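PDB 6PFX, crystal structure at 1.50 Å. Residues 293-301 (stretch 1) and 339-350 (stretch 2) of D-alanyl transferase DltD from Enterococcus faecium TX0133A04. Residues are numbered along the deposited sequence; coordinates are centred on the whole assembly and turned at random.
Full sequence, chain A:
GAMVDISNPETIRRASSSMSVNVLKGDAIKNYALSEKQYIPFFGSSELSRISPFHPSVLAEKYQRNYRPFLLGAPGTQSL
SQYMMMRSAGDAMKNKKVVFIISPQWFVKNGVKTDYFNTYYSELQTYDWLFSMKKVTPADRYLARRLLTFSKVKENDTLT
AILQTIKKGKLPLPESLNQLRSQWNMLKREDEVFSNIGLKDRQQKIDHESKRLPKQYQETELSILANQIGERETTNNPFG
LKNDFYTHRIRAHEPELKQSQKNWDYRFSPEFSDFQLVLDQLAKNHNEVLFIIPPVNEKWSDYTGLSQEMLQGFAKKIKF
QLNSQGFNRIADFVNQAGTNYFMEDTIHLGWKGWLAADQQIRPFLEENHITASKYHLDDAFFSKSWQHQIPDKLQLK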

# COMPACT_ATOMS: atom_id res chain seq x y z
N ILE A 293 -8.40 -5.14 3.19
CA ILE A 293 -8.82 -5.44 1.82
C ILE A 293 -10.15 -4.74 1.59
O ILE A 293 -11.17 -5.15 2.17
N PRO A 294 -10.18 -3.68 0.80
CA PRO A 294 -11.43 -2.94 0.58
C PRO A 294 -12.29 -3.63 -0.45
O PRO A 294 -11.79 -4.38 -1.30
N PRO A 295 -13.58 -3.35 -0.44
CA PRO A 295 -14.49 -3.83 -1.48
C PRO A 295 -14.47 -2.90 -2.68
O PRO A 295 -13.77 -1.90 -2.72
N VAL A 296 -15.28 -3.25 -3.67
CA VAL A 296 -15.67 -2.34 -4.74
C VAL A 296 -17.15 -2.06 -4.57
O VAL A 296 -17.93 -3.00 -4.34
N ASN A 297 -17.52 -0.78 -4.58
CA ASN A 297 -18.89 -0.29 -4.51
C ASN A 297 -19.80 -1.14 -5.38
O ASN A 297 -19.60 -1.22 -6.60
N GLU A 298 -20.78 -1.80 -4.75
CA GLU A 298 -21.63 -2.73 -5.49
C GLU A 298 -22.54 -2.01 -6.49
O GLU A 298 -22.86 -2.58 -7.54
N LYS A 299 -22.96 -0.78 -6.20
CA LYS A 299 -23.76 -0.06 -7.19
C LYS A 299 -22.96 0.16 -8.46
O LYS A 299 -23.49 0.09 -9.57
N TRP A 300 -21.65 0.40 -8.31
CA TRP A 300 -20.77 0.59 -9.45
C TRP A 300 -20.46 -0.73 -10.15
O TRP A 300 -20.52 -0.80 -11.38
N SER A 301 -20.14 -1.80 -9.41
CA SER A 301 -19.87 -3.07 -10.07
C SER A 301 -21.13 -3.62 -10.74
O SER A 301 -21.03 -4.30 -11.77
N THR A 339 -22.49 -1.77 1.38
CA THR A 339 -22.65 -0.81 2.46
C THR A 339 -22.53 0.60 1.90
O THR A 339 -21.47 0.99 1.39
N ASN A 340 -23.62 1.35 1.94
CA ASN A 340 -23.56 2.71 1.41
C ASN A 340 -22.45 3.51 2.08
O ASN A 340 -22.27 3.46 3.31
N TYR A 341 -21.75 4.28 1.26
CA TYR A 341 -20.74 5.24 1.71
C TYR A 341 -19.50 4.57 2.27
O TYR A 341 -18.69 5.24 2.92
N PHE A 342 -19.34 3.26 2.05
CA PHE A 342 -18.11 2.58 2.47
C PHE A 342 -16.93 3.10 1.67
O PHE A 342 -15.86 3.37 2.23
N MET A 343 -17.11 3.25 0.35
CA MET A 343 -16.10 3.80 -0.55
C MET A 343 -16.51 5.21 -0.95
O MET A 343 -17.70 5.53 -1.04
N GLU A 344 -15.50 6.05 -1.16
CA GLU A 344 -15.71 7.41 -1.64
C GLU A 344 -16.04 7.42 -3.12
O GLU A 344 -16.79 8.28 -3.59
N ASP A 345 -15.50 6.46 -3.87
CA ASP A 345 -15.68 6.42 -5.32
C ASP A 345 -15.57 4.97 -5.76
O ASP A 345 -16.03 4.06 -5.06
N THR A 346 -14.97 4.72 -6.92
CA THR A 346 -14.95 3.37 -7.47
C THR A 346 -13.85 2.49 -6.89
O THR A 346 -13.86 1.28 -7.13
N ILE A 347 -12.88 3.05 -6.18
CA ILE A 347 -11.83 2.16 -5.72
C ILE A 347 -11.31 2.55 -4.34
O ILE A 347 -10.62 1.76 -3.69
N HIS A 348 -11.64 3.76 -3.89
CA HIS A 348 -10.99 4.34 -2.72
C HIS A 348 -11.89 4.30 -1.49
O HIS A 348 -13.04 4.75 -1.54
N LEU A 349 -11.34 3.81 -0.38
CA LEU A 349 -12.05 3.84 0.89
C LEU A 349 -12.55 5.25 1.19
O LEU A 349 -11.87 6.24 0.90
N GLY A 350 -13.74 5.32 1.79
CA GLY A 350 -14.45 6.54 2.07
C GLY A 350 -14.92 6.54 3.52
O GLY A 350 -14.42 5.85 4.35

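The two stretches meet in a mainly apolar side-chain contact, burying 461 Å² summed over both sides, with one weak direct hydrogen bond and one bridging water as its polar links. Met343 is central to the evidence. Its CA-to-CB bond points toward stretch 1, and an m rotamer at chi1, chi2 and chi3 folds the thioether against the two prolines: Met343 CE lies 4.1 Å from Pro294 CB and 3.3 Å from the backbone Pro295 O, while Met343 SD is 3.8 Å from Pro295 CD. Pro294, also directed toward stretch 2, meets Leu349 as well (Pro294 CB to Leu349 CD2, 4.0 Å); the CA-to-CB bond of Leu349 points sideways, but its m, t rotamer brings the end of the side chain nearer. Phe342, chi1 t, extends the apolar patch, its CD2 lying 3.6 Å from Pro295 CG in an oblique approach.

A second apolar site joins Trp300 (chi1 t) to Thr346 (chi1 p). Thr346 CG2 sits 3.4 Å from the centroid of the Trp300 five-membered ring and 14° off the ring normal, which identifies a CH-pi contact over the face.

Asn297 points toward stretch 2 with chi1 at 180° and divides its amide between two tasks. Asn297 OD1 caps the following helix, accepting weak bonds from Lys299 N (2.8 Å) and Trp300 N (3.3 Å). Asn297 ND2 donates to water 1 at 2.7 Å; that water lies 2.5 Å from Asp345 O and 3.1 Å from Met343 O, so it links the amide to the backbone of stretch 2. At the exposed margin, the extended Lys299 (m, t, t, t) reaches Asn340, whose side chain has chi1 m, and Lys299 NZ donates a weak hydrogen bond to Asn340 OD1 at 3.4 Å. Asp345 points away and braces its own stretch, its OD1 accepting from Ile347 N and His348 N, each at 2.9 Å.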

# COMPACT_ATOMS: atom_id res chain seq x y z
CB ILE A 293 -9.02 -6.94 1.60
CG1 ILE A 293 -7.79 -7.72 2.04
CG2 ILE A 293 -9.27 -7.17 0.12
CD1 ILE A 293 -7.92 -9.24 1.94
CB PRO A 294 -10.95 -1.59 0.03
CG PRO A 294 -9.71 -1.99 -0.75
CD PRO A 294 -9.03 -3.00 0.17
CB PRO A 295 -15.84 -3.73 -0.80
CG PRO A 295 -15.69 -2.48 0.04
CD PRO A 295 -14.28 -2.53 0.57
CB VAL A 296 -15.38 -2.91 -6.13
CG1 VAL A 296 -15.95 -1.98 -7.19
CG2 VAL A 296 -13.91 -3.11 -6.31
CB ASN A 297 -18.85 1.16 -5.01
CG ASN A 297 -20.21 1.84 -5.00
OD1 ASN A 297 -21.24 1.18 -5.12
ND2 ASN A 297 -20.21 3.17 -4.92
CB GLU A 298 -22.46 -3.59 -4.54
CG GLU A 298 -23.03 -4.83 -5.21
CD GLU A 298 -23.80 -5.72 -4.26
OE1 GLU A 298 -24.36 -6.73 -4.73
OE2 GLU A 298 -23.86 -5.40 -3.06
CB LYS A 299 -24.24 1.27 -6.62
CG LYS A 299 -25.35 1.12 -5.60
CD LYS A 299 -25.74 2.45 -5.01
CE LYS A 299 -26.78 2.26 -3.91
NZ LYS A 299 -27.09 3.50 -3.16
CB TRP A 300 -19.47 1.25 -8.99
CG TRP A 300 -18.56 1.55 -10.11
CD1 TRP A 300 -17.30 1.05 -10.32
CD2 TRP A 300 -18.84 2.41 -11.22
NE1 TRP A 300 -16.77 1.56 -11.48
CE2 TRP A 300 -17.70 2.39 -12.05
CE3 TRP A 300 -19.94 3.19 -11.58
CZ2 TRP A 300 -17.64 3.14 -13.22
CZ3 TRP A 300 -19.87 3.92 -12.74
CH2 TRP A 300 -18.73 3.89 -13.54
CB SER A 301 -19.27 -4.08 -9.09
OG SER A 301 -20.13 -4.34 -7.99
CB THR A 339 -21.60 -1.09 3.53
OG1 THR A 339 -21.78 -2.43 4.01
CG2 THR A 339 -21.74 -0.10 4.66
CB ASN A 340 -24.90 3.41 1.57
CG ASN A 340 -25.95 2.89 0.61
OD1 ASN A 340 -25.62 2.28 -0.40
ND2 ASN A 340 -27.21 3.12 0.92
CB TYR A 341 -21.35 6.23 2.71
CG TYR A 341 -22.71 6.69 2.28
CD1 TYR A 341 -22.93 7.21 1.01
CD2 TYR A 341 -23.79 6.57 3.13
CE1 TYR A 341 -24.19 7.61 0.61
CE2 TYR A 341 -25.05 6.96 2.75
CZ TYR A 341 -25.25 7.49 1.50
OH TYR A 341 -26.52 7.88 1.11
CB PHE A 342 -18.24 1.06 2.30
CG PHE A 342 -17.35 0.26 3.22
CD1 PHE A 342 -17.77 -0.07 4.49
CD2 PHE A 342 -16.11 -0.17 2.81
CE1 PHE A 342 -16.97 -0.78 5.35
CE2 PHE A 342 -15.30 -0.88 3.67
CZ PHE A 342 -15.73 -1.20 4.93
CB MET A 343 -15.97 2.93 -1.80
CG MET A 343 -15.85 1.47 -1.48
SD MET A 343 -14.37 1.12 -0.56
CE MET A 343 -13.17 1.23 -1.87
CB GLU A 344 -14.46 8.26 -1.36
CG GLU A 344 -14.63 9.73 -1.71
CD GLU A 344 -13.41 10.57 -1.40
OE1 GLU A 344 -12.75 11.06 -2.36
OE2 GLU A 344 -13.14 10.77 -0.21
CB ASP A 345 -14.66 7.34 -5.99
CG ASP A 345 -13.24 7.06 -5.55
OD1 ASP A 345 -12.91 5.87 -5.35
OD2 ASP A 345 -12.45 8.02 -5.37
CB THR A 346 -14.69 3.44 -8.96
OG1 THR A 346 -13.48 4.16 -9.19
CG2 THR A 346 -15.82 4.15 -9.66
CB ILE A 347 -10.67 2.08 -6.73
CG1 ILE A 347 -10.11 3.48 -6.99
CG2 ILE A 347 -11.12 1.40 -8.03
CD1 ILE A 347 -8.70 3.47 -7.54
CB HIS A 348 -10.61 5.80 -2.99
CG HIS A 348 -9.67 5.96 -4.14
ND1 HIS A 348 -9.93 6.82 -5.19
CD2 HIS A 348 -8.48 5.38 -4.40
CE1 HIS A 348 -8.93 6.75 -6.06
NE2 HIS A 348 -8.04 5.89 -5.60
CB LEU A 349 -11.12 3.41 2.02
CG LEU A 349 -10.90 1.91 2.18
CD1 LEU A 349 -9.77 1.72 3.18
CD2 LEU A 349 -12.14 1.20 2.66
O HOH W 1 -18.16 4.75 -4.03